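Local coordinates for cobalamin biosynthesis protein CobN (Mycobacterium tuberculosis, PDB 7C6O) that serves as the large, catalytic subunit of cobaltochelatase, the enzyme that inserts cobalt into the corrin ring during cobalamin biosynthesis, at residues L287-P292 with T323-F328; H1135-A1140 with E1184-A1189. All coordinates share one frame; numbering follows the deposited sequence. Where two conformers were deposited one is given.

Interaction 1 of 2, residues L287-P292 with T323-F328; sequences LCLTSP and TVPFSF
Leu287 and Leu289 lie on the same face of the sheet as Pro325 and Phe328, and these four side chains make the tight half of the contact. Leu287 CB packs 4.0 Å from Pro325 CB. Leu289 is the wedge: with CG anti to its carbonyl carbon (chi1 -56°) it runs alongside Phe328, its CD1 3.5 Å from Phe328 CE1, while the fork also rests CG on the proline ring, 3.7 Å from Pro325 CB. Proline is tolerated at 325 because the inter-strand bonds use the residues beside it: Leu287 N gives to Val324 O, and Phe326 N gives to Leu287 O almost head-on to the carbonyl. A beta bulge follows, after which Leu289 N bonds to Ser327 O at 3.0 Å. On the other face, Cys288 SG sits obliquely to the Phe326 ring, 4.1 Å from its centroid, a sulfur-aromatic contact packed against Tyr207 of helix 206-217. The packing slackens toward the partly exposed turn 290-292, where Ser291 O lies 3.6 Å from Phe328 CB and Pro292 occupies the N-cap position before helix 293-298. Strands 283-289 and 321-331 thus form a parallel pair joined through helices 293-298 and 305-313, a beta-alpha-beta crossover within a mixed sheet.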
loop_
_atom_site.group_PDB
_atom_site.type_symbol
_atom_site.label_atom_id
_atom_site.label_comp_id
_atom_site.label_asym_id
_atom_site.label_seq_id
_atom_site.Cartn_x
_atom_site.Cartn_y
_atom_site.Cartn_z
ATOM N N LEU A 287 7.454 2.661 -17.422
ATOM C CA LEU A 287 8.649 2.815 -16.608
ATOM C C LEU A 287 9.902 2.740 -17.475
ATOM O O LEU A 287 10.022 1.870 -18.344
ATOM C CB LEU A 287 8.684 1.752 -15.511
ATOM C CG LEU A 287 7.443 1.685 -14.614
ATOM C CD1 LEU A 287 7.571 0.557 -13.606
ATOM C CD2 LEU A 287 7.200 3.015 -13.906
ATOM N N CYS A 288 10.822 3.670 -17.246
ATOM C CA CYS A 288 12.122 3.712 -17.913
ATOM C C CYS A 288 13.167 3.710 -16.805
ATOM O O CYS A 288 13.484 4.762 -16.244
ATOM C CB CYS A 288 12.251 4.943 -18.802
ATOM S SG CYS A 288 11.019 5.035 -20.111
ATOM N N LEU A 289 13.693 2.532 -16.485
ATOM C CA LEU A 289 14.528 2.398 -15.303
ATOM C C LEU A 289 15.867 3.094 -15.498
ATOM O O LEU A 289 16.467 3.040 -16.576
ATOM C CB LEU A 289 14.747 0.924 -14.968
ATOM C CG LEU A 289 13.471 0.106 -14.763
ATOM C CD1 LEU A 289 13.786 -1.214 -14.082
ATOM C CD2 LEU A 289 12.444 0.897 -13.965
ATOM N N THR A 290 16.327 3.766 -14.444
ATOM C CA THR A 290 17.666 4.340 -14.412
ATOM C C THR A 290 18.718 3.330 -13.979
ATOM O O THR A 290 19.796 3.717 -13.513
ATOM C CB THR A 290 17.698 5.561 -13.490
ATOM O OG1 THR A 290 17.376 5.162 -12.154
ATOM C CG2 THR A 290 16.694 6.599 -13.954
ATOM N N SER A 291 18.412 2.044 -14.117
ATOM C CA SER A 291 19.289 0.931 -13.806
ATOM C C SER A 291 19.316 -0.023 -14.991
ATOM O O SER A 291 18.368 -0.056 -15.783
ATOM C CB SER A 291 18.816 0.197 -12.542
ATOM O OG SER A 291 17.421 -0.041 -12.590
ATOM N N PRO A 292 20.389 -0.796 -15.150
ATOM C CA PRO A 292 20.522 -1.635 -16.349
ATOM C C PRO A 292 19.578 -2.828 -16.325
ATOM O O PRO A 292 19.149 -3.304 -15.272
ATOM C CB PRO A 292 21.985 -2.087 -16.303
ATOM C CG PRO A 292 22.334 -2.049 -14.854
ATOM C CD PRO A 292 21.578 -0.883 -14.282
ATOM N N THR A 323 2.385 0.884 -14.916
ATOM C CA THR A 323 2.537 -0.288 -15.777
ATOM C C THR A 323 3.890 -0.947 -15.497
ATOM O O THR A 323 4.157 -1.279 -14.336
ATOM C CB THR A 323 2.322 0.093 -17.240
ATOM O OG1 THR A 323 3.461 0.813 -17.737
ATOM C CG2 THR A 323 1.064 0.948 -17.396
ATOM N N VAL A 324 4.717 -1.197 -16.507
ATOM C CA VAL A 324 5.911 -2.029 -16.365
ATOM C C VAL A 324 7.095 -1.317 -17.015
ATOM O O VAL A 324 6.894 -0.324 -17.729
ATOM C CB VAL A 324 5.680 -3.422 -16.980
ATOM C CG1 VAL A 324 4.470 -4.101 -16.345
ATOM C CG2 VAL A 324 5.518 -3.329 -18.492
ATOM N N PRO A 325 8.336 -1.773 -16.809
ATOM C CA PRO A 325 9.478 -1.111 -17.463
ATOM C C PRO A 325 9.646 -1.591 -18.897
ATOM O O PRO A 325 9.758 -2.792 -19.150
ATOM C CB PRO A 325 10.679 -1.523 -16.601
ATOM C CG PRO A 325 10.107 -2.249 -15.406
ATOM C CD PRO A 325 8.793 -2.793 -15.853
ATOM N N PHE A 326 9.663 -0.649 -19.843
ATOM C CA PHE A 326 9.894 -0.993 -21.239
ATOM C C PHE A 326 11.253 -0.542 -21.759
ATOM O O PHE A 326 11.596 -0.867 -22.900
ATOM C CB PHE A 326 8.789 -0.410 -22.133
ATOM C CG PHE A 326 8.885 1.076 -22.341
ATOM C CD1 PHE A 326 8.354 1.955 -21.412
ATOM C CD2 PHE A 326 9.488 1.593 -23.479
ATOM C CE1 PHE A 326 8.431 3.321 -21.605
ATOM C CE2 PHE A 326 9.569 2.960 -23.677
ATOM C CZ PHE A 326 9.042 3.825 -22.741
ATOM N N SER A 327 12.031 0.195 -20.966
ATOM C CA SER A 327 13.382 0.570 -21.363
ATOM C C SER A 327 14.249 0.663 -20.118
ATOM O O SER A 327 13.750 0.812 -18.999
ATOM C CB SER A 327 13.410 1.891 -22.143
ATOM O OG SER A 327 13.154 2.996 -21.299
ATOM N N PHE A 328 15.561 0.561 -20.325
ATOM C CA PHE A 328 16.515 0.447 -19.232
ATOM C C PHE A 328 17.762 1.255 -19.552
ATOM O O PHE A 328 18.222 1.280 -20.698
ATOM C CB PHE A 328 16.883 -1.022 -18.971
ATOM C CG PHE A 328 15.692 -1.894 -18.675
ATOM C CD1 PHE A 328 15.298 -2.135 -17.368
ATOM C CD2 PHE A 328 14.952 -2.452 -19.706
ATOM C CE1 PHE A 328 14.195 -2.925 -17.096
ATOM C CE2 PHE A 328 13.845 -3.238 -19.440
ATOM C CZ PHE A 328 13.469 -3.476 -18.135
#

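Interaction 2 of 2, residues H1135-A1140 with E1184-A1189; sequences HGYKGA and ESNPWA
With CG anti to the backbone N in both Tyr1137 (chi1 174°) and Asn1186, the phenol ring and the carboxamide are swung into one another and stack, their planes only 12° apart. The setting is a helix-to-helix junction in an all-helical part of the chain: Asn1186 follows helix 1176-1185 as the first non-helical residue and is the N-cap of helix 1187-1203, facing the N-terminal part of helix 1136-1157. Asparagine suits this place because its two ends do different work. OD1 accepts from Ala1189 N at 3.0 Å, the capping bond, while ND2 reaches across to Tyr1137 O at 3.3 Å with a fairly straight N-H (163°). Gripped at both ends, the amide has its rotation fixed, and its ND2 lies over one face of the Tyr1137 ring, near the rim. The tyrosine hydroxyl is hydrogen-bonded to Ile383 O, which holds the far end of the ring. Small residues let the backbones close in. Ala1140 CB meets Asn1186 CB at 3.6 Å, and Gly1136, which suits its place through a backbone with positive phi, has its CA 3.4 Å from Ser1185 OG. Asp421 ties the two segments together by accepting from both Ser1185 OG and Tyr1137 N. Toward the more exposed side, Trp1188 approaches the edge of the tyrosine and meets the ring of His425 edge-to-face; the same His425 donates to Ser1185 O. That carbonyl oxygen also lies near the plane of the phenol ring, at its edge, with Ser1185 O 3.4 Å from Tyr1137 CD2.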
loop_
_atom_site.group_PDB
_atom_site.type_symbol
_atom_site.label_atom_id
_atom_site.label_comp_id
_atom_site.label_asym_id
_atom_site.label_seq_id
_atom_site.Cartn_x
_atom_site.Cartn_y
_atom_site.Cartn_z
ATOM N N HIS A 1135 -26.997 -7.486 7.144
ATOM C CA HIS A 1135 -26.184 -7.554 5.935
ATOM C C HIS A 1135 -26.014 -8.979 5.417
ATOM O O HIS A 1135 -25.041 -9.257 4.708
ATOM C CB HIS A 1135 -24.824 -6.892 6.176
ATOM C CG HIS A 1135 -24.908 -5.403 6.302
ATOM N ND1 HIS A 1135 -24.947 -4.565 5.207
ATOM C CD2 HIS A 1135 -24.992 -4.602 7.392
ATOM C CE1 HIS A 1135 -25.038 -3.312 5.617
ATOM N NE2 HIS A 1135 -25.067 -3.306 6.938
ATOM N N GLY A 1136 -26.936 -9.877 5.759
ATOM C CA GLY A 1136 -27.046 -11.154 5.067
ATOM C C GLY A 1136 -25.764 -11.964 5.052
ATOM O O GLY A 1136 -25.097 -12.144 6.076
ATOM N N TYR A 1137 -25.418 -12.462 3.858
ATOM C CA TYR A 1137 -24.287 -13.375 3.704
ATOM C C TYR A 1137 -23.002 -12.775 4.264
ATOM O O TYR A 1137 -22.269 -13.436 5.010
ATOM C CB TYR A 1137 -24.117 -13.737 2.225
ATOM C CG TYR A 1137 -22.888 -14.567 1.903
ATOM C CD1 TYR A 1137 -21.664 -13.962 1.646
ATOM C CD2 TYR A 1137 -22.957 -15.953 1.834
ATOM C CE1 TYR A 1137 -20.545 -14.710 1.349
ATOM C CE2 TYR A 1137 -21.837 -16.712 1.530
ATOM C CZ TYR A 1137 -20.633 -16.083 1.291
ATOM O OH TYR A 1137 -19.509 -16.825 0.990
ATOM N N LYS A 1138 -22.712 -11.521 3.914
ATOM C CA LYS A 1138 -21.445 -10.918 4.322
ATOM C C LYS A 1138 -21.426 -10.622 5.817
ATOM O O LYS A 1138 -20.382 -10.747 6.465
ATOM C CB LYS A 1138 -21.186 -9.649 3.512
ATOM C CG LYS A 1138 -19.800 -9.048 3.713
ATOM C CD LYS A 1138 -18.702 -10.074 3.473
ATOM C CE LYS A 1138 -17.348 -9.406 3.285
ATOM N NZ LYS A 1138 -17.059 -8.404 4.346
ATOM N N GLY A 1139 -22.568 -10.226 6.383
ATOM C CA GLY A 1139 -22.639 -10.067 7.825
ATOM C C GLY A 1139 -22.347 -11.363 8.559
ATOM O O GLY A 1139 -21.612 -11.376 9.549
ATOM N N ALA A 1140 -22.911 -12.470 8.073
ATOM C CA ALA A 1140 -22.609 -13.779 8.643
ATOM C C ALA A 1140 -21.148 -14.149 8.424
ATOM O O ALA A 1140 -20.515 -14.755 9.297
ATOM C CB ALA A 1140 -23.528 -14.833 8.027
ATOM N N GLU A 1184 -29.971 -19.206 7.038
ATOM C CA GLU A 1184 -30.594 -18.677 5.831
ATOM C C GLU A 1184 -29.580 -17.982 4.929
ATOM O O GLU A 1184 -29.587 -18.189 3.709
ATOM C CB GLU A 1184 -31.728 -17.725 6.210
ATOM C CG GLU A 1184 -32.866 -18.407 6.961
ATOM C CD GLU A 1184 -33.879 -17.425 7.519
ATOM O OE1 GLU A 1184 -33.572 -16.215 7.578
ATOM O OE2 GLU A 1184 -34.984 -17.865 7.902
ATOM N N SER A 1185 -28.696 -17.162 5.501
ATOM C CA SER A 1185 -27.795 -16.341 4.698
ATOM C C SER A 1185 -26.457 -16.998 4.386
ATOM O O SER A 1185 -25.900 -16.753 3.310
ATOM C CB SER A 1185 -27.537 -15.002 5.399
ATOM O OG SER A 1185 -28.674 -14.161 5.321
ATOM N N ASN A 1186 -25.911 -17.807 5.290
ATOM C CA ASN A 1186 -24.575 -18.340 5.056
ATOM C C ASN A 1186 -24.364 -19.632 5.835
ATOM O O ASN A 1186 -23.591 -19.659 6.803
ATOM C CB ASN A 1186 -23.519 -17.300 5.441
ATOM C CG ASN A 1186 -22.159 -17.584 4.829
ATOM O OD1 ASN A 1186 -21.844 -18.721 4.479
ATOM N ND2 ASN A 1186 -21.340 -16.547 4.707
ATOM N N PRO A 1187 -25.021 -20.725 5.441
ATOM C CA PRO A 1187 -24.839 -21.988 6.175
ATOM C C PRO A 1187 -23.412 -22.504 6.131
ATOM O O PRO A 1187 -22.982 -23.187 7.069
ATOM C CB PRO A 1187 -25.814 -22.942 5.471
ATOM C CG PRO A 1187 -25.954 -22.374 4.092
ATOM C CD PRO A 1187 -25.887 -20.886 4.260
ATOM N N TRP A 1188 -22.661 -22.187 5.071
ATOM C CA TRP A 1188 -21.261 -22.593 5.004
ATOM C C TRP A 1188 -20.460 -21.984 6.148
ATOM O O TRP A 1188 -19.609 -22.652 6.747
ATOM C CB TRP A 1188 -20.660 -22.185 3.658
ATOM C CG TRP A 1188 -21.496 -22.590 2.480
ATOM C CD1 TRP A 1188 -21.444 -23.775 1.805
ATOM C CD2 TRP A 1188 -22.517 -21.810 1.842
ATOM N NE1 TRP A 1188 -22.366 -23.780 0.785
ATOM C CE2 TRP A 1188 -23.038 -22.586 0.786
ATOM C CE3 TRP A 1188 -23.038 -20.530 2.058
ATOM C CZ2 TRP A 1188 -24.055 -22.126 -0.047
ATOM C CZ3 TRP A 1188 -24.046 -20.074 1.229
ATOM C CH2 TRP A 1188 -24.546 -20.871 0.190
ATOM N N ALA A 1189 -20.724 -20.715 6.467
ATOM C CA ALA A 1189 -20.013 -20.061 7.560
ATOM C C ALA A 1189 -20.440 -20.625 8.910
ATOM O O ALA A 1189 -19.616 -20.748 9.825
ATOM C CB ALA A 1189 -20.246 -18.553 7.506
#

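Overall arrangement
Interactions 1 and 2 lie on opposite sides of the chain's centre, their centres about 21 and 29 Å from it and about 46 Å from each other. They do not touch: the nearest atoms are about 29 Å apart. Both segments of interaction 1 come before either segment of interaction 2 in the sequence, and all four belong to the region shared by CobN and magnesium chelatases. One ties neighbouring strands of a mixed sheet, the other the start of helix 1136-1157 to the junction of helices 1176-1185 and 1187-1203. The sodium ion is bound by Asp125 and Ser127, residues of neither contact. Both are best read as packing of separate parts of this large subunit.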